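Local coordinates for protein hypothetical bacterial 6-phosphogluconolactonase (Bacteroides fragilis, PDB 3SCY) that probably hydrolyses 6-phosphogluconolactone and folds as a seven-bladed beta-propeller, at residues Lys27-Phe32 and Gly87-Leu92. Sequence-based numbering, arbitrary orientation.
Sequences KGIYTF and GTLHLL
Thr31 reaches Gly87 with its hydroxyl and Leu89 with its methyl, and is easiest to follow outward from CB. That carbon lies 3.4 Å from Gly87 O. One branch, OG1, is tucked between the backbone N and C (chi1 60°) and from there donates a hydrogen bond to Gly87 O, 2.7 Å away. The donor comes in well off the line of the carbonyl, with a C=O...OG1 angle of 129°, and lies 16° from its plane. The same hydroxyl takes a weak hydrogen bond from Ser45 N, and together the two bonds favour this rotation. The other branch, CG2, passes 3.3 Å from Gly87 O and then meets Leu89 CD1 at 4.2 Å.

Leu89 CD1 is the meeting point of the apolar part. Ile29 CG2 presses on it at 3.5 Å, tighter than usual for two methyls, and Ile29 CB follows at 3.9 Å; the two side chains run roughly perpendicular. Leu89 also touches Ala47 of strand 41-48 and Phe82 of strand 76-83. Gly87 has a positive phi, which suits glycine, and with Thr88 it lies opposite Asp83 as a G1 beta bulge. The contact thus joins one face of strand 28-35 to an edge strand of the next four-stranded blade, 88-96, the blade-to-blade packing of a seven-bladed beta-propeller.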
ATOM      1  N   LYS A  27     -13.860  -5.138 -14.296  1.00 26.43           N
ATOM      2  CA  LYS A  27     -14.891  -4.114 -14.112  0.50 26.60           C
ATOM      3  C   LYS A  27     -14.398  -3.017 -13.171  1.00 27.36           C
ATOM      4  O   LYS A  27     -14.868  -1.885 -13.233  1.00 26.86           O
ATOM      5  CB  LYS A  27     -16.196  -4.705 -13.549  0.50 30.02           C
ATOM      6  CG  LYS A  27     -17.011  -5.527 -14.537  0.50 44.53           C
ATOM      7  CD  LYS A  27     -18.179  -6.192 -13.829  0.50 49.95           C
ATOM      8  CE  LYS A  27     -18.985  -7.089 -14.731  0.50 56.58           C
ATOM      9  NZ  LYS A  27     -19.900  -6.318 -15.614  0.50 64.54           N
ATOM     10  N   GLY A  28     -13.469  -3.374 -12.286  1.00 24.77           N
ATOM     11  CA  GLY A  28     -12.931  -2.429 -11.322  1.00 24.44           C
ATOM     12  C   GLY A  28     -12.566  -3.070 -10.009  1.00 23.74           C
ATOM     13  O   GLY A  28     -11.453  -3.572  -9.850  1.00 24.00           O
ATOM     14  N   ILE A  29     -13.466  -2.963  -9.021  1.00 20.07           N
ATOM     15  CA  ILE A  29     -13.196  -3.530  -7.681  1.00 18.06           C
ATOM     16  C   ILE A  29     -13.983  -4.804  -7.517  1.00 21.73           C
ATOM     17  O   ILE A  29     -15.185  -4.815  -7.785  1.00 22.33           O
ATOM     18  CB  ILE A  29     -13.549  -2.526  -6.538  1.00 20.61           C
ATOM     19  CG1 ILE A  29     -12.731  -1.237  -6.668  1.00 19.26           C
ATOM     20  CG2 ILE A  29     -13.310  -3.163  -5.169  1.00 20.44           C
ATOM     21  CD1 ILE A  29     -13.219  -0.103  -5.752  1.00 19.92           C
ATOM     22  N   TYR A  30     -13.334  -5.837  -6.992  1.00 19.18           N
ATOM     23  CA  TYR A  30     -13.974  -7.114  -6.731  1.00 20.05           C
ATOM     24  C   TYR A  30     -13.891  -7.394  -5.248  1.00 24.05           C
ATOM     25  O   TYR A  30     -12.885  -7.057  -4.602  1.00 22.72           O
ATOM     26  CB  TYR A  30     -13.305  -8.227  -7.538  1.00 20.69           C
ATOM     27  CG  TYR A  30     -13.497  -8.089  -9.030  1.00 22.38           C
ATOM     28  CD1 TYR A  30     -12.620  -7.325  -9.796  1.00 23.42           C
ATOM     29  CD2 TYR A  30     -14.589  -8.672  -9.670  1.00 24.83           C
ATOM     30  CE1 TYR A  30     -12.818  -7.156 -11.164  1.00 26.58           C
ATOM     31  CE2 TYR A  30     -14.803  -8.501 -11.039  1.00 27.31           C
ATOM     32  CZ  TYR A  30     -13.895  -7.765 -11.785  1.00 34.96           C
ATOM     33  OH  TYR A  30     -14.078  -7.572 -13.129  1.00 38.48           O
ATOM     34  N   THR A  31     -14.954  -7.983  -4.696  1.00 21.57           N
ATOM     35  CA  THR A  31     -14.975  -8.331  -3.280  1.00 20.73           C
ATOM     36  C   THR A  31     -15.196  -9.829  -3.111  1.00 23.56           C
ATOM     37  O   THR A  31     -15.882 -10.459  -3.926  1.00 23.67           O
ATOM     38  CB  THR A  31     -15.998  -7.537  -2.506  1.00 22.67           C
ATOM     39  OG1 THR A  31     -17.286  -7.796  -3.050  1.00 23.33           O
ATOM     40  CG2 THR A  31     -15.713  -6.031  -2.517  1.00 21.90           C
ATOM     41  N   PHE A  32     -14.588 -10.384  -2.060  1.00 20.94           N
ATOM     42  CA  PHE A  32     -14.598 -11.824  -1.765  1.00 21.47           C
ATOM     43  C   PHE A  32     -14.673 -12.081  -0.287  1.00 26.12           C
ATOM     44  O   PHE A  32     -14.201 -11.271   0.506  1.00 25.19           O
ATOM     45  CB  PHE A  32     -13.282 -12.500  -2.285  1.00 23.04           C
ATOM     46  CG  PHE A  32     -13.001 -12.372  -3.766  1.00 23.35           C
ATOM     47  CD1 PHE A  32     -12.417 -11.218  -4.282  1.00 24.38           C
ATOM     48  CD2 PHE A  32     -13.333 -13.394  -4.643  1.00 25.97           C
ATOM     49  CE1 PHE A  32     -12.185 -11.085  -5.650  1.00 25.49           C
ATOM     50  CE2 PHE A  32     -13.141 -13.245  -6.021  1.00 28.77           C
ATOM     51  CZ  PHE A  32     -12.544 -12.096  -6.512  1.00 25.13           C
ATOM     52  N   GLY A  87     -20.530  -7.439   0.917  1.00 28.73           N
ATOM     53  CA  GLY A  87     -19.377  -7.135   0.080  1.00 26.41           C
ATOM     54  C   GLY A  87     -19.722  -6.120  -0.992  1.00 27.09           C
ATOM     55  O   GLY A  87     -19.012  -6.020  -1.991  1.00 26.24           O
ATOM     56  N   THR A  88     -20.784  -5.337  -0.785  1.00 24.72           N
ATOM     57  CA  THR A  88     -21.259  -4.401  -1.791  1.00 24.60           C
ATOM     58  C   THR A  88     -20.658  -3.040  -1.594  1.00 26.75           C
ATOM     59  O   THR A  88     -20.453  -2.608  -0.458  1.00 26.63           O
ATOM     60  CB  THR A  88     -22.798  -4.307  -1.793  1.00 33.43           C
ATOM     61  OG1 THR A  88     -23.229  -3.991  -0.475  1.00 33.54           O
ATOM     62  CG2 THR A  88     -23.459  -5.589  -2.291  1.00 34.66           C
ATOM     63  N   LEU A  89     -20.378  -2.365  -2.713  1.00 22.73           N
ATOM     64  CA  LEU A  89     -19.840  -1.008  -2.755  1.00 21.58           C
ATOM     65  C   LEU A  89     -20.851  -0.104  -3.425  1.00 25.56           C
ATOM     66  O   LEU A  89     -21.342  -0.443  -4.504  1.00 26.85           O
ATOM     67  CB  LEU A  89     -18.528  -0.973  -3.524  1.00 21.40           C
ATOM     68  CG  LEU A  89     -17.367  -1.617  -2.803  1.00 24.53           C
ATOM     69  CD1 LEU A  89     -16.307  -2.090  -3.783  1.00 26.90           C
ATOM     70  CD2 LEU A  89     -16.783  -0.672  -1.785  1.00 23.64           C
ATOM     71  N   HIS A  90     -21.184   1.017  -2.800  1.00 21.10           N
ATOM     72  CA  HIS A  90     -22.135   1.950  -3.401  1.00 21.19           C
ATOM     73  C   HIS A  90     -21.470   3.267  -3.518  1.00 24.76           C
ATOM     74  O   HIS A  90     -21.221   3.911  -2.499  1.00 23.67           O
ATOM     75  CB  HIS A  90     -23.453   2.066  -2.595  1.00 23.44           C
ATOM     76  CG  HIS A  90     -24.347   0.863  -2.719  1.00 28.64           C
ATOM     77  ND1 HIS A  90     -24.145  -0.252  -1.953  1.00 30.52           N
ATOM     78  CD2 HIS A  90     -25.422   0.662  -3.517  1.00 32.13           C
ATOM     79  CE1 HIS A  90     -25.089  -1.108  -2.298  1.00 31.34           C
ATOM     80  NE2 HIS A  90     -25.892  -0.598  -3.234  1.00 32.94           N
ATOM     81  N   LEU A  91     -21.129   3.665  -4.741  1.00 22.93           N
ATOM     82  CA  LEU A  91     -20.451   4.927  -4.983  1.00 23.64           C
ATOM     83  C   LEU A  91     -21.221   6.086  -4.369  1.00 26.54           C
ATOM     84  O   LEU A  91     -22.444   6.193  -4.512  1.00 25.70           O
ATOM     85  CB  LEU A  91     -20.251   5.151  -6.493  1.00 24.81           C
ATOM     86  CG  LEU A  91     -19.475   6.404  -6.919  1.00 28.16           C
ATOM     87  CD1 LEU A  91     -17.989   6.324  -6.532  1.00 26.42           C
ATOM     88  CD2 LEU A  91     -19.647   6.665  -8.404  1.00 33.75           C
ATOM     89  N   LEU A  92     -20.479   6.956  -3.674  1.00 22.07           N
ATOM     90  CA  LEU A  92     -21.032   8.167  -3.089  1.00 21.87           C
ATOM     91  C   LEU A  92     -20.686   9.336  -3.976  1.00 24.11           C
ATOM     92  O   LEU A  92     -21.569  10.108  -4.357  1.00 24.49           O
ATOM     93  CB  LEU A  92     -20.508   8.394  -1.663  1.00 21.03           C
ATOM     94  CG  LEU A  92     -20.771   7.271  -0.638  1.00 23.14           C
ATOM     95  CD1 LEU A  92     -20.196   7.669   0.718  1.00 24.14           C
ATOM     96  CD2 LEU A  92     -22.248   6.963  -0.490  1.00 26.06           C
TER